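Local structure of multi-copper Oxidase CueO (Ochrobactrum, 6EVG) at residues 39-43 and 82-86; 413-419 and 502-507; 440-446 and 472-478. The protein is a laccase-like multicopper oxidase that oxidises lignin model compounds and lignosulfonate, probably coupling electron removal from phenolic substrates to the reduction of dioxygen at its copper centres. Residues are numbered along the deposited sequence.

Contact 1 of 3, residues 39-43 and 82-86; sequences LKVQT and NGMDE
An Asx turn at Asn82 carries the chain out of a parallel strand pairing in the first cupredoxin-like domain. Residues 39-43 are extended, in the middle of strand 36-46. Asn82 ends strand 75-82, and residues 83-86 leave the sheet as a loop. Val41 pairs with Asn82 in a parallel bridge, CA to CA 5.1 Å, and both side chains lie on the same face. Gln42 and Gly83 come next, with CA atoms 5.0 Å apart. Gly83 N donates to Val41 O at 2.8 Å. An ideal CB on Gly83 would clash, at 2.9 Å from both Val41 O and Lys40 CE as they stand.

Strands 36-46 and 75-82 are neighbours in a four-stranded sheet, and here their pairing ends. Asn82 (chi1 t) makes the turn: Asn82 OD1 accepts from Met84 N at 2.9 Å, and Asn82 ND2 donates to Glu86 O at 2.8 Å and also to Ile109 O. Past the last bridge a water takes over. The water oxygen accepts from Thr43 N (2.9 Å) and donates to Gly83 O (2.8 Å). Met84, with chi1 m, chi2 t and chi3 m, lies along the strand. Met84 CE is 3.8 Å from Val41 CG1, Met84 CG 3.9 Å from Gln42 CA, and Met84 SD 4.0 Å from Thr43 CG2. Val41 and Met84 both also touch Ile146.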
loop_
_atom_site.group_PDB
_atom_site.type_symbol
_atom_site.label_atom_id
_atom_site.label_comp_id
_atom_site.label_asym_id
_atom_site.label_seq_id
_atom_site.Cartn_x
_atom_site.Cartn_y
_atom_site.Cartn_z
ATOM N N LEU A 39 12.338 -10.595 -10.756
ATOM C CA LEU A 39 10.877 -10.433 -10.617
ATOM C C LEU A 39 10.248 -10.524 -11.987
ATOM O O LEU A 39 10.428 -9.659 -12.819
ATOM C CB LEU A 39 10.567 -9.061 -10.022
ATOM C CG LEU A 39 11.209 -8.777 -8.656
ATOM C CD1 LEU A 39 11.040 -7.279 -8.306
ATOM C CD2 LEU A 39 10.574 -9.645 -7.563
ATOM N N LYS A 40 9.459 -11.559 -12.249
ATOM C CA LYS A 40 8.866 -11.799 -13.550
ATOM C C LYS A 40 7.352 -11.621 -13.435
ATOM O O LYS A 40 6.671 -12.392 -12.744
ATOM C CB LYS A 40 9.213 -13.184 -14.077
ATOM C CG LYS A 40 8.602 -13.427 -15.484
ATOM C CD LYS A 40 8.887 -14.806 -16.008
ATOM C CE LYS A 40 8.157 -15.086 -17.324
ATOM N NZ LYS A 40 8.618 -16.421 -17.796
ATOM N N VAL A 41 6.836 -10.624 -14.137
ATOM C CA VAL A 41 5.389 -10.341 -14.159
ATOM C C VAL A 41 4.759 -11.258 -15.203
ATOM O O VAL A 41 5.257 -11.352 -16.346
ATOM C CB VAL A 41 5.137 -8.848 -14.462
ATOM C CG1 VAL A 41 3.662 -8.582 -14.402
ATOM C CG2 VAL A 41 5.936 -7.959 -13.497
ATOM N N GLN A 42 3.655 -11.915 -14.855
ATOM C CA GLN A 42 3.099 -12.940 -15.689
ATOM C C GLN A 42 1.618 -13.141 -15.429
ATOM O O GLN A 42 1.157 -12.935 -14.316
ATOM C CB GLN A 42 3.834 -14.270 -15.456
ATOM C CG GLN A 42 3.757 -14.721 -13.993
ATOM C CD GLN A 42 4.782 -15.803 -13.664
ATOM O OE1 GLN A 42 4.425 -16.982 -13.634
ATOM N NE2 GLN A 42 6.021 -15.429 -13.374
ATOM N N THR A 43 0.897 -13.564 -16.454
ATOM C CA THR A 43 -0.493 -13.985 -16.279
ATOM C C THR A 43 -0.564 -15.432 -15.837
ATOM O O THR A 43 0.382 -16.208 -16.005
ATOM C CB THR A 43 -1.353 -13.739 -17.522
ATOM O OG1 THR A 43 -0.824 -14.546 -18.562
ATOM C CG2 THR A 43 -1.416 -12.274 -17.922
ATOM N N ASN A 82 8.975 -8.496 -18.036
ATOM C CA ASN A 82 7.571 -8.482 -18.405
ATOM C C ASN A 82 7.247 -9.664 -19.248
ATOM O O ASN A 82 7.541 -9.699 -20.444
ATOM C CB ASN A 82 7.212 -7.188 -19.120
ATOM C CG ASN A 82 5.749 -7.114 -19.463
ATOM O OD1 ASN A 82 4.973 -8.012 -19.076
ATOM N ND2 ASN A 82 5.307 -6.060 -20.134
ATOM N N GLY A 83 6.689 -10.720 -18.638
ATOM C CA GLY A 83 6.277 -11.879 -19.335
ATOM C C GLY A 83 4.867 -11.852 -19.890
ATOM O O GLY A 83 4.344 -12.882 -20.307
ATOM N N MET A 84 4.233 -10.670 -19.917
ATOM C CA MET A 84 2.888 -10.504 -20.463
ATOM C C MET A 84 2.914 -9.973 -21.899
ATOM O O MET A 84 3.934 -9.516 -22.394
ATOM C CB MET A 84 2.070 -9.595 -19.570
ATOM C CG MET A 84 2.050 -10.050 -18.132
ATOM S SD MET A 84 0.856 -9.149 -17.074
ATOM C CE MET A 84 1.451 -7.482 -17.236
ATOM N N ASP A 85 1.743 -10.007 -22.521
ATOM C CA ASP A 85 1.519 -9.499 -23.895
ATOM C C ASP A 85 1.123 -8.027 -23.959
ATOM O O ASP A 85 0.746 -7.541 -25.017
ATOM C CB ASP A 85 0.562 -10.381 -24.651
ATOM C CG ASP A 85 -0.830 -10.380 -24.094
ATOM O OD1 ASP A 85 -1.148 -9.553 -23.229
ATOM O OD2 ASP A 85 -1.585 -11.277 -24.488
ATOM N N GLU A 86 1.269 -7.318 -22.837
ATOM C CA GLU A 86 0.984 -5.907 -22.762
ATOM C C GLU A 86 2.029 -5.249 -21.840
ATOM O O GLU A 86 2.605 -5.928 -20.998
ATOM C CB GLU A 86 -0.429 -5.593 -22.261
ATOM C CG GLU A 86 -0.712 -6.148 -20.860
ATOM C CD GLU A 86 -1.990 -5.675 -20.221
ATOM O OE1 GLU A 86 -2.431 -4.517 -20.467
ATOM O OE2 GLU A 86 -2.552 -6.428 -19.382
HETATM O O HOH W 1 2.254 -14.130 -18.947
#

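Contact 2 of 3, residues 413-419 and 502-507; sequences IDVEAKL and AQFVTV
Strands 415-417 and 502-506 run parallel, 4.8 Å apart at closest approach and 29° between directions. Val415, Glu416 and Ala417 pair with Phe504, Val505 and Thr506. Gln503 O accepts from Asp414 N (2.9 Å) and Val415 N (3.2 Å). Backbone bonds Val505 N to Val415 O (3.1 Å), Ala417 N to Val505 O (3.0 Å), Val507 N to Ala417 O (2.9 Å) and Leu419 N to Val507 O (2.8 Å) follow. Asp414 (chi1 m) points at the other strand: Asp414 OD2 accepts from Gln503 N at 2.9 Å, and OD1 forms a salt bridge with Arg412. Gln503 (m, t) bonds His106 through OE1. Val415 CB (chi1 t) lies 3.6 Å from Phe504 CB. The Phe504 ring (chi1 77°) leads away, edge-to-face with Phe476. Leu419 CD1 (t, p) is 4.0 Å from Thr506 OG1 (chi1 p), which bonds Ala480 N. On the other face Ile413 CD1 (m, m) is 3.9 Å from Val505 CG1, and Glu416 CB (m) 4.0 Å from Val507 CG1 (m). Edge strand 415-417 thus joins the C-terminal strand in parallel, as in Greek-key cupredoxin domains.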
loop_
_atom_site.group_PDB
_atom_site.type_symbol
_atom_site.label_atom_id
_atom_site.label_comp_id
_atom_site.label_asym_id
_atom_site.label_seq_id
_atom_site.Cartn_x
_atom_site.Cartn_y
_atom_site.Cartn_z
ATOM N N ILE A 413 3.100 19.231 -16.095
ATOM C CA ILE A 413 3.699 19.239 -14.773
ATOM C C ILE A 413 2.853 20.137 -13.885
ATOM O O ILE A 413 2.704 21.339 -14.135
ATOM C CB ILE A 413 5.162 19.689 -14.773
ATOM C CG1 ILE A 413 6.011 18.782 -15.666
ATOM C CG2 ILE A 413 5.715 19.834 -13.376
ATOM C CD1 ILE A 413 5.978 17.324 -15.285
ATOM N N ASP A 414 2.300 19.586 -12.824
ATOM C CA ASP A 414 1.403 20.320 -11.912
ATOM C C ASP A 414 2.125 21.087 -10.821
ATOM O O ASP A 414 1.548 22.070 -10.328
ATOM C CB ASP A 414 0.400 19.317 -11.326
ATOM C CG ASP A 414 -0.404 18.619 -12.434
ATOM O OD1 ASP A 414 -1.272 19.284 -12.997
ATOM O OD2 ASP A 414 -0.052 17.464 -12.778
ATOM N N VAL A 415 3.270 20.559 -10.382
ATOM C CA VAL A 415 4.006 21.080 -9.236
ATOM C C VAL A 415 5.470 21.100 -9.553
ATOM O O VAL A 415 6.038 20.090 -10.021
ATOM C CB VAL A 415 3.731 20.213 -7.974
ATOM C CG1 VAL A 415 4.758 20.422 -6.894
ATOM C CG2 VAL A 415 2.297 20.380 -7.476
ATOM N N GLU A 416 6.113 22.211 -9.221
ATOM C CA GLU A 416 7.552 22.321 -9.171
ATOM C C GLU A 416 7.976 22.541 -7.732
ATOM O O GLU A 416 7.677 23.574 -7.177
ATOM C CB GLU A 416 8.077 23.470 -10.056
ATOM C CG GLU A 416 7.790 23.280 -11.508
ATOM C CD GLU A 416 8.319 24.396 -12.410
ATOM O OE1 GLU A 416 9.002 25.313 -11.936
ATOM O OE2 GLU A 416 8.084 24.256 -13.626
ATOM N N ALA A 417 8.611 21.536 -7.140
ATOM C CA ALA A 417 9.018 21.579 -5.702
ATOM C C ALA A 417 10.501 21.742 -5.593
ATOM O O ALA A 417 11.259 21.073 -6.313
ATOM C CB ALA A 417 8.579 20.325 -4.974
ATOM N N LYS A 418 10.993 22.614 -4.732
ATOM C CA LYS A 418 12.446 22.708 -4.570
ATOM C C LYS A 418 13.019 21.425 -3.971
ATOM O O LYS A 418 12.493 20.907 -2.954
ATOM C CB LYS A 418 12.809 23.910 -3.723
ATOM C CG LYS A 418 12.483 25.235 -4.368
ATOM C CD LYS A 418 13.099 26.424 -3.669
ATOM C CE LYS A 418 12.439 26.688 -2.343
ATOM N NZ LYS A 418 12.534 28.126 -1.949
ATOM N N LEU A 419 14.103 20.914 -4.534
ATOM C CA LEU A 419 14.673 19.681 -4.033
ATOM C C LEU A 419 15.133 19.822 -2.598
ATOM O O LEU A 419 15.851 20.765 -2.282
ATOM C CB LEU A 419 15.873 19.276 -4.891
ATOM C CG LEU A 419 16.576 17.947 -4.561
ATOM C CD1 LEU A 419 15.644 16.786 -4.717
ATOM C CD2 LEU A 419 17.851 17.676 -5.343
ATOM N N ALA A 502 -1.718 13.669 -10.588
ATOM C CA ALA A 502 -0.937 14.844 -10.984
ATOM C C ALA A 502 0.535 14.497 -10.870
ATOM O O ALA A 502 0.923 13.450 -10.347
ATOM C CB ALA A 502 -1.304 16.019 -10.062
ATOM N N GLN A 503 1.381 15.378 -11.406
ATOM C CA GLN A 503 2.810 15.126 -11.548
ATOM C C GLN A 503 3.653 16.265 -11.007
ATOM O O GLN A 503 3.248 17.454 -11.102
ATOM C CB GLN A 503 3.165 15.048 -13.132
ATOM C CG GLN A 503 2.379 14.043 -13.822
ATOM C CD GLN A 503 2.956 13.688 -15.134
ATOM O OE1 GLN A 503 3.256 12.519 -15.310
ATOM N NE2 GLN A 503 2.961 14.636 -16.116
ATOM N N PHE A 504 4.816 15.943 -10.455
ATOM C CA PHE A 504 5.766 16.938 -9.984
ATOM C C PHE A 504 7.161 16.660 -10.451
ATOM O O PHE A 504 7.548 15.500 -10.709
ATOM C CB PHE A 504 5.710 17.198 -8.478
ATOM C CG PHE A 504 6.358 16.134 -7.577
ATOM C CD1 PHE A 504 7.679 16.278 -7.177
ATOM C CD2 PHE A 504 5.636 15.092 -7.039
ATOM C CE1 PHE A 504 8.261 15.374 -6.285
ATOM C CE2 PHE A 504 6.189 14.244 -6.137
ATOM C CZ PHE A 504 7.502 14.353 -5.758
ATOM N N VAL A 505 7.937 17.728 -10.547
ATOM C CA VAL A 505 9.364 17.658 -10.721
ATOM C C VAL A 505 10.037 18.418 -9.564
ATOM O O VAL A 505 9.372 19.252 -8.911
ATOM C CB VAL A 505 9.850 18.221 -12.068
ATOM C CG1 VAL A 505 9.296 17.403 -13.190
ATOM C CG2 VAL A 505 9.562 19.693 -12.245
ATOM N N THR A 506 11.309 18.141 -9.347
ATOM C CA THR A 506 12.109 18.929 -8.383
ATOM C C THR A 506 12.915 19.934 -9.126
ATOM O O THR A 506 13.386 19.676 -10.235
ATOM C CB THR A 506 12.909 18.023 -7.437
ATOM O OG1 THR A 506 13.746 17.120 -8.167
ATOM C CG2 THR A 506 11.979 17.216 -6.549
ATOM N N VAL A 507 13.120 21.103 -8.500
ATOM C CA VAL A 507 13.879 22.218 -9.046
ATOM C C VAL A 507 14.883 22.670 -8.001
ATOM O O VAL A 507 14.927 22.362 -6.845
ATOM C CB VAL A 507 12.922 23.339 -9.559
ATOM C CG1 VAL A 507 11.961 22.846 -10.656
ATOM C CG2 VAL A 507 12.076 23.935 -8.435
#

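Contact 3 of 3, residues 440-446 and 472-478; sequences GASFRIL and ILVHFDR
Ile472 CD1 sits over one face of the Phe443 ring (chi1 p), 4.1 Å from the ring centroid and 17° off its normal, a CH-pi contact. Ile472 (p, t) also brings CG2 to 4.3 Å from Ile445 CG1. Phe443 CB is 4.2 Å from Val474 CG2. Ala441 CB packs on Val474 CG1 (4.0 Å) and Phe476 CD1 (4.1 Å). Phe443, Ile472 and Phe476 also touch strand 434-438 of the facing sheet.

The strands are antiparallel, 4.5 Å apart at closest approach, with 163° between directions. Phe443-Val474 (CA to CA 4.2 Å) and Ile445-Ile472 (CA to CA 4.5 Å) are non-hydrogen-bonded pairs. Ser442-His475 (CA to CA 5.5 Å) and Arg444-Leu473 (CA to CA 5.1 Å) are hydrogen-bonded pairs. Arg444 N donates to Leu473 O at 2.9 Å and Leu473 N to Arg444 O at 2.8 Å. His475 N donates to Ser442 O at 2.9 Å, while Ser442 N to His475 O, 3.3 Å, is weak. On the face of Leu473, Leu446 CD2 lies 3.9 Å from Leu473 CB. The end of Arg444 leads away: NH1 donates to Asp322 O, and the guanidinium makes a cation-pi contact with Trp460.

Past His475 an inverse gamma turn centred on Phe476 swings Arg478 back. Arg478 NH2 donates to Ser442 OG (3.0 Å) and forms a salt bridge with Asp477 OD1 (2.9 Å). Ala441 CA and Gly440 O lie over one guanidinium face. One water donates to Gly440 O (2.7 Å) and Arg478 O (2.8 Å). Another donates to Ala441 O (3.0 Å) and accepts from Arg478 NH1 (3.1 Å). Two packed sheets of this kind form the beta-sandwich of a cupredoxin domain, here the C-terminal one.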
loop_
_atom_site.group_PDB
_atom_site.type_symbol
_atom_site.label_atom_id
_atom_site.label_comp_id
_atom_site.label_asym_id
_atom_site.label_seq_id
_atom_site.Cartn_x
_atom_site.Cartn_y
_atom_site.Cartn_z
ATOM N N GLY A 440 7.946 9.417 -4.334
ATOM C CA GLY A 440 9.179 10.200 -4.313
ATOM C C GLY A 440 9.327 11.247 -3.246
ATOM O O GLY A 440 10.247 12.046 -3.288
ATOM N N ALA A 441 8.440 11.218 -2.243
ATOM C CA ALA A 441 8.471 12.128 -1.132
ATOM C C ALA A 441 7.836 11.416 0.080
ATOM O O ALA A 441 7.231 10.337 -0.077
ATOM C CB ALA A 441 7.749 13.401 -1.449
ATOM N N SER A 442 8.028 12.000 1.229
ATOM C CA SER A 442 7.480 11.474 2.466
ATOM C C SER A 442 6.782 12.599 3.205
ATOM O O SER A 442 7.114 13.763 2.997
ATOM C CB SER A 442 8.546 10.825 3.327
ATOM O OG SER A 442 9.158 9.740 2.668
ATOM N N PHE A 443 5.835 12.276 4.101
ATOM C CA PHE A 443 5.163 13.326 4.825
ATOM C C PHE A 443 4.840 12.926 6.260
ATOM O O PHE A 443 4.849 11.734 6.636
ATOM C CB PHE A 443 3.896 13.810 4.105
ATOM C CG PHE A 443 2.844 12.780 3.900
ATOM C CD1 PHE A 443 1.914 12.461 4.880
ATOM C CD2 PHE A 443 2.744 12.076 2.690
ATOM C CE1 PHE A 443 0.896 11.550 4.662
ATOM C CE2 PHE A 443 1.731 11.161 2.438
ATOM C CZ PHE A 443 0.833 10.881 3.445
ATOM N N ARG A 444 4.591 13.962 7.041
ATOM C CA ARG A 444 4.053 13.850 8.396
ATOM C C ARG A 444 2.662 14.424 8.410
ATOM O O ARG A 444 2.462 15.553 7.928
ATOM C CB ARG A 444 4.917 14.601 9.425
ATOM C CG ARG A 444 6.380 14.262 9.432
ATOM C CD ARG A 444 6.699 12.849 9.899
ATOM N NE ARG A 444 6.303 12.571 11.283
ATOM C CZ ARG A 444 6.963 13.009 12.351
ATOM N NH1 ARG A 444 8.054 13.738 12.278
ATOM N NH2 ARG A 444 6.508 12.639 13.570
ATOM N N ILE A 445 1.682 13.731 8.958
ATOM C CA ILE A 445 0.342 14.276 9.091
ATOM C C ILE A 445 0.386 15.297 10.267
ATOM O O ILE A 445 0.765 14.973 11.386
ATOM C CB ILE A 445 -0.696 13.197 9.353
ATOM C CG1 ILE A 445 -0.749 12.212 8.188
ATOM C CG2 ILE A 445 -2.043 13.820 9.654
ATOM C CD1 ILE A 445 -1.598 10.996 8.417
ATOM N N LEU A 446 -0.013 16.523 9.965
ATOM C CA LEU A 446 -0.149 17.592 10.977
ATOM C C LEU A 446 -1.478 17.639 11.624
ATOM O O LEU A 446 -1.577 17.871 12.846
ATOM C CB LEU A 446 0.160 18.965 10.337
ATOM C CG LEU A 446 1.514 19.142 9.722
ATOM C CD1 LEU A 446 1.585 20.482 9.025
ATOM C CD2 LEU A 446 2.660 18.992 10.694
ATOM N N ILE A 472 -0.755 18.135 5.753
ATOM C CA ILE A 472 0.446 17.281 5.787
ATOM C C ILE A 472 1.674 18.123 5.543
ATOM O O ILE A 472 1.618 19.134 4.831
ATOM C CB ILE A 472 0.369 16.081 4.819
ATOM C CG1 ILE A 472 0.328 16.549 3.346
ATOM C CG2 ILE A 472 -0.833 15.214 5.154
ATOM C CD1 ILE A 472 0.463 15.406 2.335
ATOM N N LEU A 473 2.790 17.705 6.121
ATOM C CA LEU A 473 4.106 18.331 6.010
ATOM C C LEU A 473 4.937 17.417 5.109
ATOM O O LEU A 473 5.289 16.309 5.527
ATOM C CB LEU A 473 4.728 18.571 7.371
ATOM C CG LEU A 473 6.145 19.144 7.364
ATOM C CD1 LEU A 473 6.164 20.581 6.763
ATOM C CD2 LEU A 473 6.721 19.161 8.769
ATOM N N VAL A 474 5.215 17.844 3.886
ATOM C CA VAL A 474 5.897 17.014 2.858
ATOM C C VAL A 474 7.356 17.400 2.754
ATOM O O VAL A 474 7.690 18.609 2.715
ATOM C CB VAL A 474 5.210 17.216 1.500
ATOM C CG1 VAL A 474 5.784 16.250 0.472
ATOM C CG2 VAL A 474 3.705 17.093 1.564
ATOM N N HIS A 475 8.221 16.392 2.667
ATOM C CA HIS A 475 9.633 16.553 2.471
ATOM C C HIS A 475 10.018 15.988 1.098
ATOM O O HIS A 475 9.841 14.791 0.860
ATOM C CB HIS A 475 10.426 15.869 3.580
ATOM C CG HIS A 475 11.876 16.198 3.591
ATOM N ND1 HIS A 475 12.813 15.326 4.035
ATOM C CD2 HIS A 475 12.539 17.323 3.228
ATOM C CE1 HIS A 475 14.005 15.889 3.969
ATOM N NE2 HIS A 475 13.861 17.124 3.506
ATOM N N PHE A 476 10.534 16.840 0.214
ATOM C CA PHE A 476 10.830 16.476 -1.184
ATOM C C PHE A 476 12.270 16.037 -1.301
ATOM O O PHE A 476 13.117 16.731 -1.879
ATOM C CB PHE A 476 10.513 17.641 -2.099
ATOM C CG PHE A 476 9.054 17.901 -2.196
ATOM C CD1 PHE A 476 8.258 17.167 -3.071
ATOM C CD2 PHE A 476 8.444 18.851 -1.378
ATOM C CE1 PHE A 476 6.921 17.406 -3.140
ATOM C CE2 PHE A 476 7.103 19.053 -1.477
ATOM C CZ PHE A 476 6.319 18.342 -2.325
ATOM N N ASP A 477 12.592 14.877 -0.720
ATOM C CA ASP A 477 13.991 14.482 -0.584
ATOM C C ASP A 477 14.579 13.714 -1.755
ATOM O O ASP A 477 15.780 13.426 -1.761
ATOM C CB ASP A 477 14.224 13.694 0.712
ATOM C CG ASP A 477 13.388 12.405 0.757
ATOM O OD1 ASP A 477 12.111 12.335 0.630
ATOM O OD2 ASP A 477 14.026 11.343 0.891
ATOM N N ARG A 478 13.781 13.374 -2.765
ATOM C CA ARG A 478 14.266 12.613 -3.919
ATOM C C ARG A 478 14.078 13.402 -5.229
ATOM O O ARG A 478 13.104 14.126 -5.396
ATOM C CB ARG A 478 13.543 11.284 -4.003
ATOM C CG ARG A 478 14.092 10.292 -2.971
ATOM C CD ARG A 478 13.025 9.331 -2.625
ATOM N NE ARG A 478 12.254 9.790 -1.505
ATOM C CZ ARG A 478 11.160 9.229 -0.944
ATOM N NH1 ARG A 478 10.481 8.203 -1.399
ATOM N NH2 ARG A 478 10.741 9.834 0.140
HETATM O O HOH W 2 11.009 14.642 -3.689
HETATM O O HOH W 3 8.117 7.566 0.438
#

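Contacts 2 and 3 belong to one cupredoxin domain, and contact 3 is nested in the chain between the segments of contact 2. They hold different sheets, one parallel and one antiparallel pair, that pack face to face. Phe504 CE1 and Ala417 CB each come to 3.7 Å from Phe476 CD1, and Thr506 CG2 reaches 3.5 Å from Arg478 O. Contact 3 is buried, while contact 2 lies at a sheet edge with exposed side chains. Contact 1 is in another domain, its centre about 31 Å and about 33 Å from those of contacts 2 and 3. Also partly exposed, it has one direct backbone bond between its segments and a bridging water.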